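One contact in two related proteins. Structure 1 is endoglucanase from Fervidobacterium pennivorans, which probably hydrolyses beta-glucosidic bonds in cellulose-like glucans: PDB 6KDD (chain A, 1.92 Å), residues Ile60-Ser65 and Val98-His103. Structure 2 is endoglucanase FnCel5A from Fervidobacterium nodosum: PDB 3RJY (chain B, 2.20 Å), residues Ile60-Ser65 and Val98-His103. Structure 2 is superposed on structure 1 by the backbone atoms of these residues (RMSD 0.11 Å); each is numbered along its deposited sequence.

Structure 1 (6KDD); sequences IPIRWS and VIINTH.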
loop_
_atom_site.group_PDB
_atom_site.type_symbol
_atom_site.label_atom_id
_atom_site.label_comp_id
_atom_site.label_asym_id
_atom_site.label_seq_id
_atom_site.Cartn_x
_atom_site.Cartn_y
_atom_site.Cartn_z
ATOM N N ILE A 60 0.541 6.425 -1.171
ATOM C CA ILE A 60 1.780 7.174 -0.985
ATOM C C ILE A 60 2.478 6.636 0.253
ATOM O O ILE A 60 2.150 7.021 1.371
ATOM C CB ILE A 60 1.539 8.690 -0.834
ATOM C CG1 ILE A 60 0.631 9.269 -1.934
ATOM C CG2 ILE A 60 2.888 9.459 -0.760
ATOM C CD1 ILE A 60 1.312 9.279 -3.274
ATOM N N PRO A 61 3.455 5.734 0.092
ATOM C CA PRO A 61 4.286 5.304 1.214
ATOM C C PRO A 61 5.130 6.435 1.773
ATOM O O PRO A 61 5.780 7.186 1.021
ATOM C CB PRO A 61 5.253 4.301 0.576
ATOM C CG PRO A 61 4.459 3.790 -0.659
ATOM C CD PRO A 61 3.741 5.031 -1.160
ATOM N N ILE A 62 5.179 6.521 3.120
ATOM C CA ILE A 62 5.859 7.650 3.739
ATOM C C ILE A 62 6.528 7.160 5.033
ATOM O O ILE A 62 5.837 6.676 5.938
ATOM C CB ILE A 62 4.832 8.755 4.095
ATOM C CG1 ILE A 62 4.114 9.359 2.880
ATOM C CG2 ILE A 62 5.493 9.882 4.885
ATOM C CD1 ILE A 62 2.989 10.287 3.351
ATOM N N ARG A 63 7.825 7.452 5.111
ATOM C CA ARG A 63 8.680 7.089 6.243
ATOM C C ARG A 63 8.736 8.272 7.217
ATOM O O ARG A 63 9.755 8.949 7.347
ATOM C CB ARG A 63 10.084 6.724 5.763
ATOM C CG ARG A 63 10.886 6.030 6.864
ATOM C CD ARG A 63 12.330 5.967 6.487
ATOM N NE ARG A 63 12.533 4.967 5.434
ATOM C CZ ARG A 63 13.543 4.106 5.379
ATOM N NH1 ARG A 63 14.433 4.081 6.362
ATOM N NH2 ARG A 63 13.662 3.285 4.344
ATOM N N TRP A 64 7.621 8.482 7.918
ATOM C CA TRP A 64 7.523 9.634 8.806
ATOM C C TRP A 64 8.579 9.515 9.913
ATOM O O TRP A 64 9.167 10.516 10.325
ATOM C CB TRP A 64 6.144 9.654 9.453
ATOM C CG TRP A 64 4.994 9.913 8.536
ATOM C CD1 TRP A 64 4.155 8.983 7.994
ATOM C CD2 TRP A 64 4.526 11.202 8.116
ATOM N NE1 TRP A 64 3.190 9.613 7.256
ATOM C CE2 TRP A 64 3.391 10.970 7.314
ATOM C CE3 TRP A 64 4.955 12.513 8.358
ATOM C CZ2 TRP A 64 2.653 12.003 6.727
ATOM C CZ3 TRP A 64 4.223 13.543 7.791
ATOM C CH2 TRP A 64 3.089 13.281 6.995
ATOM N N SER A 65 8.869 8.267 10.309
ATOM C CA SER A 65 9.760 7.986 11.426
ATOM C C SER A 65 11.168 8.500 11.127
ATOM O O SER A 65 11.983 8.676 12.026
ATOM C CB SER A 65 9.757 6.488 11.749
ATOM O OG SER A 65 10.408 5.824 10.676
ATOM N N VAL A 98 -6.618 9.416 -2.322
ATOM C CA VAL A 98 -5.241 9.394 -1.828
ATOM C C VAL A 98 -5.181 8.591 -0.534
ATOM O O VAL A 98 -5.939 8.842 0.400
ATOM C CB VAL A 98 -4.640 10.794 -1.594
ATOM C CG1 VAL A 98 -3.178 10.673 -1.154
ATOM C CG2 VAL A 98 -4.747 11.684 -2.797
ATOM N N ILE A 99 -4.229 7.670 -0.468
ATOM C CA ILE A 99 -3.963 6.934 0.746
ATOM C C ILE A 99 -2.549 7.290 1.190
ATOM O O ILE A 99 -1.583 7.117 0.422
ATOM C CB ILE A 99 -4.074 5.416 0.519
ATOM C CG1 ILE A 99 -5.487 5.030 0.098
ATOM C CG2 ILE A 99 -3.597 4.711 1.800
ATOM C CD1 ILE A 99 -5.591 3.798 -0.790
ATOM N N ILE A 100 -2.453 7.776 2.431
ATOM C CA ILE A 100 -1.153 8.004 3.049
ATOM C C ILE A 100 -0.983 7.008 4.200
ATOM O O ILE A 100 -1.924 6.719 4.955
ATOM C CB ILE A 100 -0.980 9.462 3.533
ATOM C CG1 ILE A 100 -2.092 9.891 4.503
ATOM C CG2 ILE A 100 -0.892 10.415 2.338
ATOM C CD1 ILE A 100 -1.756 11.187 5.248
ATOM N N ASN A 101 0.249 6.522 4.347
ATOM C CA ASN A 101 0.515 5.557 5.397
ATOM C C ASN A 101 1.706 6.010 6.243
ATOM O O ASN A 101 2.257 7.106 6.064
ATOM C CB ASN A 101 0.728 4.155 4.808
ATOM C CG ASN A 101 2.074 4.010 4.132
ATOM O OD1 ASN A 101 2.986 4.821 4.328
ATOM N ND2 ASN A 101 2.206 2.961 3.331
ATOM N N THR A 102 2.116 5.110 7.160
ATOM C CA THR A 102 3.463 5.108 7.690
ATOM C C THR A 102 4.133 3.819 7.178
ATOM O O THR A 102 3.490 2.778 7.112
ATOM C CB THR A 102 3.454 5.197 9.232
ATOM O OG1 THR A 102 2.876 6.461 9.562
ATOM C CG2 THR A 102 4.834 5.083 9.853
ATOM N N HIS A 103 5.412 3.905 6.819
ATOM C CA HIS A 103 6.080 2.844 6.082
ATOM C C HIS A 103 7.547 2.805 6.494
ATOM O O HIS A 103 8.167 3.854 6.673
ATOM C CB HIS A 103 5.985 3.253 4.589
ATOM C CG HIS A 103 5.950 2.170 3.558
ATOM N ND1 HIS A 103 7.087 1.446 3.190
ATOM C CD2 HIS A 103 4.980 1.796 2.702
ATOM C CE1 HIS A 103 6.803 0.660 2.157
ATOM N NE2 HIS A 103 5.517 0.846 1.854
HETATM O O HOH W 1 8.168 5.443 9.224
#
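W64 meets T102 and N101 where two neighbouring parallel strands of the TIM barrel, 57-60 and 97-101, run out into their C-terminal loops, the end that carries the active site in this family. Among the hydrogen bonds, NE1 of W64 reaches the backbone O of N101 (2.9 Å). The side chain of N101 also takes part: its OD1 accepts the backbone N of I62 at 3.0 Å. Further back, I60 N binds I99 O at 2.7 Å beside the parallel bridge of I60 and I100. Water 1 joins OG of S65 to O of H103. T102 is buried beside the indole, its CB 4.0 Å from CD1 of W64; with OG1 anti to the carbonyl carbon (chi1 -64°), that oxygen comes 3.2 Å from the same CD1. P61 lays CB over one face of the H103 ring in a CH-pi contact, 3.7 Å from the centroid. The apolar contacts are made by I60, whose CG1 lies 4.1 Å from V98 CG1 with chi2 at -70°, and by CD1 of I62 on I100.

Comparison
The exchanged position is T102(A), which is C102(B) in the other protein. The CB atoms coincide, and CG2 of T102(A) and SG of C102(B) lie 0.5 Å apart after superposition, so the sulfur takes the place of the methyl group. OG1 of T102(A), which approaches CD1 of W64(A) to 3.2 Å, has no counterpart in C102(B); a polar atom beside the indole is thereby absent. The touch on the indole is kept: T102(A) CB lies 4.0 Å from W64(A) CD1, and C102(B) CB 3.8 Å from W64(B) CD1. The second difference is the outer end of I60(A) and I60(B): chi2 is -70° in I60(A) and 171° in I60(B), which leaves the CD1 atoms 1.9 Å apart. I60(A) stays against V98(A), as I60(B) does against V98(B). The side chains of W64(A), N101(A), I62(A) and H103(A) stay in place with their counterparts, as do the bonds from W64(A) NE1 to N101(A) O and from I62(A) N to N101(A) OD1. Waters 1 and 2 occupy the same place.

Structure 2 (3RJY); sequences IPIRWS and VIINCH.
W64 touches C102 and N101. Among the hydrogen bonds, NE1 of W64 reaches the backbone O of N101 (2.7 Å). The side chain of N101 also takes part: its OD1 accepts the backbone N of I62 at 2.9 Å. Further back, I60 N binds I99 O at 2.7 Å beside the parallel bridge of I60 and I100. Water 2 joins OG of S65 to O of H103. C102 is buried beside the indole, its CB 3.8 Å from CD1 of W64; with SG anti to the backbone N (chi1 -169°), the sulfur stands 3.9 Å from the same CD1. P61 lays CB over one face of the H103 ring in a CH-pi contact, 3.6 Å from the centroid; this histidine lines a pocket that holds alpha-D-glucopyranose in the crystal. The apolar contacts are made by I60, whose chi2 of 171° carries CD1 to 3.8 Å from V98 CG1, and by CD1 of I62 on I100.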
loop_
_atom_site.group_PDB
_atom_site.type_symbol
_atom_site.label_atom_id
_atom_site.label_comp_id
_atom_site.label_asym_id
_atom_site.label_seq_id
_atom_site.Cartn_x
_atom_site.Cartn_y
_atom_site.Cartn_z
ATOM N N ILE B 60 0.476 6.358 -1.156
ATOM C CA ILE B 60 1.717 7.086 -0.943
ATOM C C ILE B 60 2.431 6.622 0.326
ATOM O O ILE B 60 2.126 7.104 1.426
ATOM C CB ILE B 60 1.505 8.632 -0.961
ATOM C CG1 ILE B 60 0.772 9.059 -2.248
ATOM C CG2 ILE B 60 2.870 9.361 -0.838
ATOM C CD1 ILE B 60 0.305 10.513 -2.286
ATOM N N PRO B 61 3.386 5.673 0.172
ATOM C CA PRO B 61 4.232 5.259 1.295
ATOM C C PRO B 61 5.038 6.459 1.837
ATOM O O PRO B 61 5.648 7.205 1.054
ATOM C CB PRO B 61 5.170 4.220 0.671
ATOM C CG PRO B 61 4.484 3.773 -0.629
ATOM C CD PRO B 61 3.727 4.965 -1.082
ATOM N N ILE B 62 5.027 6.629 3.164
ATOM C CA ILE B 62 5.745 7.715 3.829
ATOM C C ILE B 62 6.506 7.180 5.057
ATOM O O ILE B 62 5.917 6.535 5.929
ATOM C CB ILE B 62 4.803 8.884 4.233
ATOM C CG1 ILE B 62 4.014 9.395 3.012
ATOM C CG2 ILE B 62 5.621 10.030 4.840
ATOM C CD1 ILE B 62 2.799 10.305 3.310
ATOM N N ARG B 63 7.824 7.405 5.083
ATOM C CA ARG B 63 8.637 7.064 6.252
ATOM C C ARG B 63 8.652 8.247 7.216
ATOM O O ARG B 63 9.647 8.981 7.298
ATOM C CB ARG B 63 10.067 6.660 5.854
ATOM C CG ARG B 63 10.868 6.066 6.995
ATOM C CD ARG B 63 12.368 5.971 6.690
ATOM N NE ARG B 63 12.651 5.264 5.445
ATOM C CZ ARG B 63 13.382 4.160 5.336
ATOM N NH1 ARG B 63 13.955 3.601 6.405
ATOM N NH2 ARG B 63 13.543 3.619 4.136
ATOM N N TRP B 64 7.547 8.431 7.946
ATOM C CA TRP B 64 7.440 9.545 8.891
ATOM C C TRP B 64 8.548 9.463 9.934
ATOM O O TRP B 64 9.059 10.492 10.405
ATOM C CB TRP B 64 6.080 9.547 9.612
ATOM C CG TRP B 64 4.879 9.758 8.712
ATOM C CD1 TRP B 64 4.036 8.794 8.234
ATOM C CD2 TRP B 64 4.391 11.000 8.210
ATOM N NE1 TRP B 64 3.060 9.358 7.464
ATOM C CE2 TRP B 64 3.253 10.716 7.428
ATOM C CE3 TRP B 64 4.811 12.331 8.331
ATOM C CZ2 TRP B 64 2.525 11.717 6.771
ATOM C CZ3 TRP B 64 4.082 13.326 7.685
ATOM C CH2 TRP B 64 2.949 13.014 6.926
ATOM N N SER B 65 8.902 8.234 10.294
ATOM C CA SER B 65 9.865 7.968 11.368
ATOM C C SER B 65 11.274 8.522 11.099
ATOM O O SER B 65 12.078 8.633 12.018
ATOM C CB SER B 65 9.934 6.471 11.641
ATOM O OG SER B 65 10.512 5.812 10.530
ATOM N N VAL B 98 -6.639 9.326 -2.391
ATOM C CA VAL B 98 -5.267 9.355 -1.893
ATOM C C VAL B 98 -5.133 8.582 -0.578
ATOM O O VAL B 98 -5.907 8.785 0.355
ATOM C CB VAL B 98 -4.757 10.815 -1.712
ATOM C CG1 VAL B 98 -3.304 10.848 -1.211
ATOM C CG2 VAL B 98 -4.862 11.591 -3.025
ATOM N N ILE B 99 -4.151 7.677 -0.522
ATOM C CA ILE B 99 -3.859 6.911 0.689
ATOM C C ILE B 99 -2.480 7.299 1.198
ATOM O O ILE B 99 -1.474 7.150 0.490
ATOM C CB ILE B 99 -3.918 5.392 0.438
ATOM C CG1 ILE B 99 -5.319 5.001 -0.076
ATOM C CG2 ILE B 99 -3.474 4.580 1.709
ATOM C CD1 ILE B 99 -5.335 3.752 -0.900
ATOM N N ILE B 100 -2.433 7.814 2.424
ATOM C CA ILE B 100 -1.137 8.093 3.046
ATOM C C ILE B 100 -0.922 7.105 4.184
ATOM O O ILE B 100 -1.843 6.815 4.943
ATOM C CB ILE B 100 -0.982 9.576 3.517
ATOM C CG1 ILE B 100 -2.091 9.995 4.496
ATOM C CG2 ILE B 100 -1.024 10.494 2.336
ATOM C CD1 ILE B 100 -1.873 11.375 5.140
ATOM N N ASN B 101 0.284 6.566 4.274
ATOM C CA ASN B 101 0.591 5.601 5.337
ATOM C C ASN B 101 1.782 6.006 6.204
ATOM O O ASN B 101 2.306 7.118 6.061
ATOM C CB ASN B 101 0.763 4.190 4.769
ATOM C CG ASN B 101 2.096 3.982 4.068
ATOM O OD1 ASN B 101 3.051 4.761 4.245
ATOM N ND2 ASN B 101 2.177 2.910 3.286
ATOM N N CYS B 102 2.144 5.127 7.141
ATOM C CA CYS B 102 3.473 5.115 7.742
ATOM C C CYS B 102 4.174 3.837 7.240
ATOM O O CYS B 102 3.602 2.758 7.301
ATOM C CB CYS B 102 3.390 5.161 9.272
ATOM S SG CYS B 102 4.996 5.454 10.077
ATOM N N HIS B 103 5.392 3.974 6.719
ATOM C CA HIS B 103 6.056 2.910 5.957
ATOM C C HIS B 103 7.530 2.834 6.386
ATOM O O HIS B 103 8.178 3.872 6.565
ATOM C CB HIS B 103 5.986 3.305 4.473
ATOM C CG HIS B 103 5.916 2.164 3.502
ATOM N ND1 HIS B 103 7.025 1.446 3.106
ATOM C CD2 HIS B 103 4.883 1.688 2.765
ATOM C CE1 HIS B 103 6.671 0.545 2.206
ATOM N NE2 HIS B 103 5.376 0.677 1.975
HETATM O O HOH W 2 8.206 5.432 9.283
#